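Local coordinates for protein putative alpha-ketoglutarate-dependent taurine dioxygenase (Burkholderia xenovorans, PDB 5HSX) that probably acts as an iron(II)- and 2-oxoglutarate-dependent dioxygenase of the TfdA family, with a sodium ion held at the metal site in this crystal, at residues Ala128-Pro133 with Leu200-Pro205; Gly172-His177 with Gln305-Glu310; Leu206-Pro211 with Asp296-Pro301. All coordinates share one frame; numbering follows the deposited sequence.

How the contacts relate
All three contacts gather around strand 200-209, the shared member of an antiparallel sheet on one side of the chain's centre. The first half of that strand faces the loop 128-133 in contact 1, and its end meets the loop 296-301 in contact 3, whose centre is about 11 Å away from that of contact 1. Contact 2 joins strands 174-179 and 307-310, which pair with strand 200-209; its centre is about 7 Å from that of contact 1. Along the chain contact 1 is complete before contact 3 begins, while contact 2 spans contact 3 and interleaves with contact 1. Distant parts of the sequence thus meet beside the sheet; the side chain of Pro132 in contact 1 lies about 11 Å from the bound sodium ion.

Contact 1 (Ala128-Pro133 with Leu200-Pro205); sequences AAVNPP and LVTEHP
Ala128 and Thr202 mark the closest approach of the two backbones, their CA atoms 5.5 Å apart, where the irregular loop 128-133 passes over the face of strand 200-205 that carries Leu200, Thr202 and His204. At this point Ala128 is small enough to bring its CB to 3.7 Å from Leu200 CB, while its carbonyl turns to the threonine. Thr202 OG1, anti to its own carbonyl carbon (chi1 -63°), donates to Ala128 O over 2.6 Å, a short bond that arrives from well above the carbonyl plane. The same rotation sets CG2 anti to the backbone N, where the methyl rests 3.7 Å from Val130 CA and also lies over one face of the His204 ring, offset toward the rim. A beta-branched threonine therefore serves twice, with a hydroxyl for the loop backbone and a methyl for packing. His204 meets the next carbonyl at its ring edge: NE2 gives a weak bond to Ala129 O, 2.9 Å long but bent to 128° at the hydrogen, and NE2 also has a weak hydrogen bond to Thr127 O. Its ring and that of Pro132 approach tip to tip, with Pro132 CG 4.0 Å from His204 NE2. The other ring nitrogen, ND1, is hydrogen-bonded to Ser306 OG, so both nitrogens of this buried ring have partners. Two successive loop carbonyls thus receive side-chain donors from the strand, which probably helps to hold the loop that follows the metal ligands His123 and Asp125.

Contact 2 (Gly172-His177 with Gln305-Glu310); sequences GLRGIH and QSVAIE
Gln305 and Arg174 meet through a backbone oxygen. Arg174 NH2 donates to Gln305 O over 2.7 Å, with an angle of 155° at the hydrogen; the oxygen lies near the guanidinium plane, whereas the donor stands well above the plane of the carbonyl. To reach it, the arginine chain bends twice, chi2 turning CD (-85°) and chi3 turning NE (-74°). Ser306 follows, its CA 3.7 Å from Arg174 NH2, but its hydroxyl is engaged with His204 instead. Val307 brings CG2 to the guanidinium edge at a loose 4.1 Å from NH2. At Ile309 the contact becomes purely apolar: its CD1 touches Ile176 CD1 at 3.6 Å, and the two side chains cross at about a right angle. A classic beta bulge sets Ile309 and Glu310 opposite the single residue Val201 of the central strand. The two strands are not direct partners, since strand 200-209 lies between them and bonds to both; CA atoms of Ile176 and Ile309 are 9.0 Å apart, a gap that the two isoleucines span with their terminal CD1 methyls. The long arginine suits this reach too. Arg174 also forms a salt bridge through NE to Glu203 and a hydrogen bond through NH1 to Thr304 O. With each nitrogen engaged, the guanidinium is fixed in orientation: its N-H groups hold the carbonyls of Thr304 and Gln305, just before strand 307-310, and its charge is probably balanced in part by Glu203.

Contact 3 (Leu206-Pro211 with Asp296-Pro301); sequences LVRVHP and DVPVGP
Val209 and Val299 join the two segments by a backbone hydrogen bond, Val209 N to Val299 O, 2.9 Å long. Around Val207, Gly300 and Pro301 the packing is close. Arg208 and Gly300 bring their CA atoms to 4.9 Å, and with no side chain on the glycine, Gly300 CA points a hydrogen at Val207 O over 3.3 Å. Pro301 CD also touches that oxygen, at 3.2 Å. Proline has no N-H to offer, and Val207 O, buried here, finds no conventional hydrogen-bond partner; carbon-bound hydrogens are its neighbours. The proline ring crosses the Val207 side chain at about a right angle, with CG 3.8 Å from Val207 CG1, while Val209 CG2 packs against the Gly300-Pro301 peptide.

The other end is looser and relies on water. Arg208 leaves the strand fully extended, CG anti to the backbone N (chi1 180°), and passes over Pro298, whose CG sits above the centre of the guanidinium face, 3.6 Å from its plane. The compact, apolar proline ring suits this cover, while waters take up much of the polar rim, and NH1 also has a weak bond to Tyr219 OH. Water 1, in the guanidinium plane, accepts from Arg208 NE and Val299 N and donates to Val209 O. Water 3 links NH1 to Asp296 O, and water 2 makes a longer link from NH2 to Val297 O. The Asp296 carboxylate stays apart, its OD2 6.6 Å from Arg208 NH2, too far for a salt bridge, so any attraction is probably weak and long-range.

Around this join, Val207 and Pro301 rest on Asp171 of helix 164-171 and Arg216 of strand 216-218, Arg208 pairs through its backbone with Ala217 of that strand, and Leu206 packs on strand 225-228.

Contact 1 (Ala128-Pro133 with Leu200-Pro205)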
# COMPACT_ATOMS: atom_id res chain seq x y z
N ALA B 128 13.13 -9.22 -18.20
CA ALA B 128 13.21 -10.16 -19.31
C ALA B 128 14.53 -10.05 -20.07
O ALA B 128 14.81 -10.91 -20.91
CB ALA B 128 12.04 -9.96 -20.27
N ALA B 129 15.33 -9.03 -19.80
CA ALA B 129 16.63 -8.86 -20.44
C ALA B 129 17.74 -9.44 -19.57
O ALA B 129 17.59 -9.57 -18.35
CB ALA B 129 16.90 -7.38 -20.70
N VAL B 130 18.87 -9.76 -20.20
CA VAL B 130 19.97 -10.38 -19.46
C VAL B 130 20.67 -9.35 -18.56
O VAL B 130 21.22 -9.72 -17.52
CB VAL B 130 20.97 -11.07 -20.41
CG1 VAL B 130 21.75 -10.04 -21.20
CG2 VAL B 130 21.90 -11.99 -19.62
N ASN B 131 20.65 -8.07 -18.94
CA ASN B 131 21.23 -6.99 -18.15
C ASN B 131 20.16 -5.94 -17.86
O ASN B 131 20.11 -4.88 -18.51
CB ASN B 131 22.43 -6.38 -18.86
CG ASN B 131 22.09 -5.88 -20.25
OD1 ASN B 131 21.25 -6.46 -20.95
ND2 ASN B 131 22.70 -4.78 -20.65
N PRO B 132 19.29 -6.18 -16.88
CA PRO B 132 18.26 -5.18 -16.56
C PRO B 132 18.89 -3.90 -16.06
O PRO B 132 19.98 -3.91 -15.46
CB PRO B 132 17.43 -5.88 -15.46
CG PRO B 132 17.72 -7.36 -15.65
CD PRO B 132 19.17 -7.39 -16.05
N PRO B 133 18.23 -2.76 -16.27
CA PRO B 133 18.79 -1.49 -15.78
C PRO B 133 18.88 -1.51 -14.26
O PRO B 133 18.00 -2.03 -13.57
CB PRO B 133 17.78 -0.44 -16.26
CG PRO B 133 16.50 -1.20 -16.46
CD PRO B 133 16.94 -2.56 -16.96
N LEU B 200 11.63 -11.36 -25.58
CA LEU B 200 12.78 -11.49 -24.69
C LEU B 200 12.57 -12.66 -23.74
O LEU B 200 11.50 -12.78 -23.13
CB LEU B 200 13.01 -10.21 -23.88
CG LEU B 200 13.53 -8.95 -24.56
CD1 LEU B 200 13.45 -7.80 -23.57
CD2 LEU B 200 14.96 -9.15 -25.03
N VAL B 201 13.58 -13.52 -23.62
CA VAL B 201 13.56 -14.63 -22.67
C VAL B 201 14.93 -14.72 -22.03
O VAL B 201 15.95 -14.84 -22.73
CB VAL B 201 13.19 -15.98 -23.34
CG1 VAL B 201 13.09 -17.08 -22.28
CG2 VAL B 201 11.90 -15.87 -24.14
N THR B 202 14.97 -14.69 -20.69
CA THR B 202 16.22 -14.72 -19.94
C THR B 202 16.05 -15.60 -18.71
O THR B 202 15.00 -15.60 -18.07
CB THR B 202 16.64 -13.30 -19.51
OG1 THR B 202 16.90 -12.51 -20.68
CG2 THR B 202 17.89 -13.33 -18.63
N GLU B 203 17.10 -16.35 -18.40
CA GLU B 203 17.17 -17.12 -17.16
C GLU B 203 17.95 -16.30 -16.13
O GLU B 203 19.12 -15.99 -16.35
CB GLU B 203 17.83 -18.48 -17.38
CG GLU B 203 17.85 -19.34 -16.11
CD GLU B 203 18.61 -20.64 -16.30
OE1 GLU B 203 18.21 -21.45 -17.17
OE2 GLU B 203 19.60 -20.85 -15.58
N HIS B 204 17.30 -15.98 -15.01
CA HIS B 204 17.90 -15.23 -13.91
C HIS B 204 17.97 -16.08 -12.65
O HIS B 204 17.16 -17.00 -12.48
CB HIS B 204 17.08 -13.97 -13.58
CG HIS B 204 17.25 -12.85 -14.56
ND1 HIS B 204 18.46 -12.26 -14.81
CD2 HIS B 204 16.34 -12.20 -15.33
CE1 HIS B 204 18.30 -11.29 -15.70
NE2 HIS B 204 17.02 -11.23 -16.03
N PRO B 205 18.90 -15.78 -11.74
CA PRO B 205 18.81 -16.37 -10.40
C PRO B 205 17.54 -15.89 -9.71
O PRO B 205 17.11 -14.76 -9.90
CB PRO B 205 20.06 -15.84 -9.69
CG PRO B 205 20.30 -14.52 -10.35
CD PRO B 205 19.94 -14.74 -11.81

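Contact 2 (Gly172-His177 with Gln305-Glu310)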
# COMPACT_ATOMS: atom_id res chain seq x y z
N GLY B 172 19.34 -21.66 -4.60
CA GLY B 172 19.77 -22.53 -5.68
C GLY B 172 18.88 -22.54 -6.91
O GLY B 172 19.17 -23.28 -7.85
N LEU B 173 17.81 -21.75 -6.94
CA LEU B 173 16.83 -21.81 -8.01
C LEU B 173 17.08 -20.73 -9.06
O LEU B 173 17.61 -19.66 -8.77
CB LEU B 173 15.42 -21.65 -7.45
CG LEU B 173 14.99 -22.75 -6.48
CD1 LEU B 173 13.56 -22.50 -5.98
CD2 LEU B 173 15.10 -24.12 -7.13
N ARG B 174 16.68 -21.04 -10.30
CA ARG B 174 16.73 -20.14 -11.44
C ARG B 174 15.32 -19.96 -12.00
O ARG B 174 14.48 -20.86 -11.87
CB ARG B 174 17.64 -20.67 -12.53
CG ARG B 174 18.97 -21.18 -12.01
CD ARG B 174 19.96 -20.05 -11.88
NE ARG B 174 20.44 -19.63 -13.19
CZ ARG B 174 21.31 -18.64 -13.37
NH1 ARG B 174 21.79 -17.97 -12.33
NH2 ARG B 174 21.70 -18.32 -14.60
N GLY B 175 15.09 -18.81 -12.63
CA GLY B 175 13.77 -18.49 -13.14
C GLY B 175 13.83 -17.93 -14.55
O GLY B 175 14.77 -17.22 -14.92
N ILE B 176 12.81 -18.25 -15.34
CA ILE B 176 12.69 -17.75 -16.70
C ILE B 176 11.82 -16.50 -16.69
O ILE B 176 10.66 -16.55 -16.27
CB ILE B 176 12.09 -18.82 -17.64
CG1 ILE B 176 12.93 -20.10 -17.60
CG2 ILE B 176 11.95 -18.25 -19.06
CD1 ILE B 176 14.38 -19.93 -18.06
N HIS B 177 12.38 -15.39 -17.18
CA HIS B 177 11.64 -14.14 -17.34
C HIS B 177 11.36 -13.91 -18.82
O HIS B 177 12.25 -14.09 -19.66
CB HIS B 177 12.43 -12.94 -16.79
CG HIS B 177 12.77 -13.04 -15.33
ND1 HIS B 177 12.47 -12.04 -14.43
CD2 HIS B 177 13.38 -14.02 -14.61
CE1 HIS B 177 12.88 -12.39 -13.22
NE2 HIS B 177 13.44 -13.58 -13.31
N GLN B 305 26.01 -16.46 -13.49
CA GLN B 305 25.39 -15.31 -14.14
C GLN B 305 24.11 -15.71 -14.84
O GLN B 305 23.93 -16.86 -15.25
CB GLN B 305 26.32 -14.71 -15.20
CG GLN B 305 27.47 -13.91 -14.69
CD GLN B 305 28.29 -13.37 -15.84
OE1 GLN B 305 28.79 -14.12 -16.68
NE2 GLN B 305 28.42 -12.05 -15.91
N SER B 306 23.22 -14.72 -15.01
CA SER B 306 22.05 -14.85 -15.87
C SER B 306 22.46 -15.21 -17.30
O SER B 306 23.58 -14.95 -17.74
CB SER B 306 21.26 -13.54 -15.87
OG SER B 306 20.93 -13.15 -14.54
N VAL B 307 21.53 -15.83 -18.02
CA VAL B 307 21.78 -16.33 -19.37
C VAL B 307 20.66 -15.86 -20.28
O VAL B 307 19.49 -16.13 -20.01
CB VAL B 307 21.88 -17.87 -19.41
CG1 VAL B 307 22.13 -18.35 -20.84
CG2 VAL B 307 22.98 -18.36 -18.49
N ALA B 308 21.02 -15.18 -21.37
CA ALA B 308 20.04 -14.85 -22.39
C ALA B 308 19.63 -16.10 -23.15
O ALA B 308 20.47 -16.89 -23.57
CB ALA B 308 20.61 -13.81 -23.35
N ILE B 309 18.32 -16.27 -23.35
CA ILE B 309 17.78 -17.38 -24.12
C ILE B 309 17.24 -16.91 -25.47
O ILE B 309 17.54 -17.51 -26.51
CB ILE B 309 16.68 -18.12 -23.32
CG1 ILE B 309 17.26 -18.64 -22.00
CG2 ILE B 309 16.07 -19.24 -24.15
CD1 ILE B 309 16.22 -19.17 -21.08
N GLU B 310 16.47 -15.83 -25.49
CA GLU B 310 15.95 -15.24 -26.71
C GLU B 310 15.91 -13.73 -26.57
O GLU B 310 15.82 -13.20 -25.46
CB GLU B 310 14.53 -15.73 -27.05
CG GLU B 310 14.43 -17.14 -27.57
CD GLU B 310 13.06 -17.42 -28.15
OE1 GLU B 310 12.50 -16.52 -28.82
OE2 GLU B 310 12.53 -18.52 -27.91

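Contact 3 (Leu206-Pro211 with Asp296-Pro301)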
# COMPACT_ATOMS: atom_id res chain seq x y z
N LEU B 206 16.94 -16.78 -8.92
CA LEU B 206 15.83 -16.31 -8.09
C LEU B 206 16.32 -15.43 -6.95
O LEU B 206 15.55 -14.63 -6.43
CB LEU B 206 15.05 -17.50 -7.53
CG LEU B 206 13.58 -17.63 -7.92
CD1 LEU B 206 13.43 -17.69 -9.43
CD2 LEU B 206 13.00 -18.87 -7.24
N VAL B 207 17.59 -15.56 -6.56
CA VAL B 207 18.20 -14.72 -5.54
C VAL B 207 19.35 -13.96 -6.19
O VAL B 207 20.32 -14.57 -6.65
CB VAL B 207 18.69 -15.55 -4.34
CG1 VAL B 207 19.37 -14.66 -3.32
CG2 VAL B 207 17.53 -16.33 -3.72
N ARG B 208 19.23 -12.63 -6.24
CA ARG B 208 20.26 -11.81 -6.88
C ARG B 208 21.17 -11.20 -5.82
O ARG B 208 20.70 -10.51 -4.92
CB ARG B 208 19.65 -10.69 -7.73
CG ARG B 208 20.76 -9.85 -8.37
CD ARG B 208 20.26 -8.74 -9.32
NE ARG B 208 21.43 -8.11 -9.93
CZ ARG B 208 21.41 -7.17 -10.87
NH1 ARG B 208 20.24 -6.73 -11.34
NH2 ARG B 208 22.55 -6.67 -11.34
N VAL B 209 22.48 -11.43 -5.97
CA VAL B 209 23.45 -10.86 -5.04
C VAL B 209 23.78 -9.44 -5.48
O VAL B 209 24.33 -9.21 -6.56
CB VAL B 209 24.71 -11.72 -4.97
CG1 VAL B 209 25.69 -11.09 -4.01
CG2 VAL B 209 24.34 -13.14 -4.54
N HIS B 210 23.48 -8.47 -4.61
CA HIS B 210 23.64 -7.07 -4.97
C HIS B 210 25.11 -6.74 -5.21
O HIS B 210 25.96 -7.00 -4.34
CB HIS B 210 23.06 -6.18 -3.86
CG HIS B 210 22.86 -4.76 -4.27
ND1 HIS B 210 23.90 -3.89 -4.50
CD2 HIS B 210 21.72 -4.04 -4.47
CE1 HIS B 210 23.43 -2.71 -4.84
NE2 HIS B 210 22.11 -2.76 -4.82
N PRO B 211 25.47 -6.16 -6.36
CA PRO B 211 26.90 -5.98 -6.68
C PRO B 211 27.60 -4.89 -5.88
O PRO B 211 28.84 -4.86 -5.88
CB PRO B 211 26.90 -5.65 -8.18
CG PRO B 211 25.55 -5.10 -8.44
CD PRO B 211 24.60 -5.81 -7.50
N ASP B 296 24.37 -4.29 -14.95
CA ASP B 296 25.21 -5.43 -15.27
C ASP B 296 24.39 -6.72 -15.26
O ASP B 296 23.19 -6.72 -14.95
CB ASP B 296 26.38 -5.51 -14.29
CG ASP B 296 27.49 -4.53 -14.62
OD1 ASP B 296 27.83 -4.40 -15.82
OD2 ASP B 296 28.02 -3.89 -13.69
N VAL B 297 25.03 -7.82 -15.61
CA VAL B 297 24.35 -9.13 -15.61
C VAL B 297 24.21 -9.60 -14.17
O VAL B 297 25.20 -9.61 -13.42
CB VAL B 297 25.15 -10.13 -16.45
CG1 VAL B 297 24.52 -11.52 -16.38
CG2 VAL B 297 25.25 -9.65 -17.90
N PRO B 298 23.01 -9.99 -13.73
CA PRO B 298 22.84 -10.48 -12.35
C PRO B 298 23.65 -11.74 -12.09
O PRO B 298 23.97 -12.51 -13.00
CB PRO B 298 21.34 -10.76 -12.25
CG PRO B 298 20.72 -9.84 -13.28
CD PRO B 298 21.71 -9.85 -14.42
N VAL B 299 23.96 -11.96 -10.81
CA VAL B 299 24.67 -13.14 -10.33
C VAL B 299 23.92 -13.69 -9.13
O VAL B 299 23.47 -12.92 -8.27
CB VAL B 299 26.12 -12.81 -9.94
CG1 VAL B 299 26.85 -14.06 -9.57
CG2 VAL B 299 26.83 -12.07 -11.07
N GLY B 300 23.80 -15.02 -9.05
CA GLY B 300 23.18 -15.67 -7.90
C GLY B 300 24.19 -16.01 -6.83
O GLY B 300 25.41 -15.77 -6.97
N PRO B 301 23.72 -16.59 -5.72
CA PRO B 301 24.63 -16.91 -4.61
C PRO B 301 25.75 -17.85 -5.00
O PRO B 301 26.84 -17.76 -4.41
CB PRO B 301 23.69 -17.54 -3.57
CG PRO B 301 22.39 -16.86 -3.82
CD PRO B 301 22.30 -16.76 -5.33
O HOH W 1 23.93 -9.41 -9.27
O HOH W 2 25.38 -8.10 -11.18
O HOH W 3 21.16 -5.29 -13.63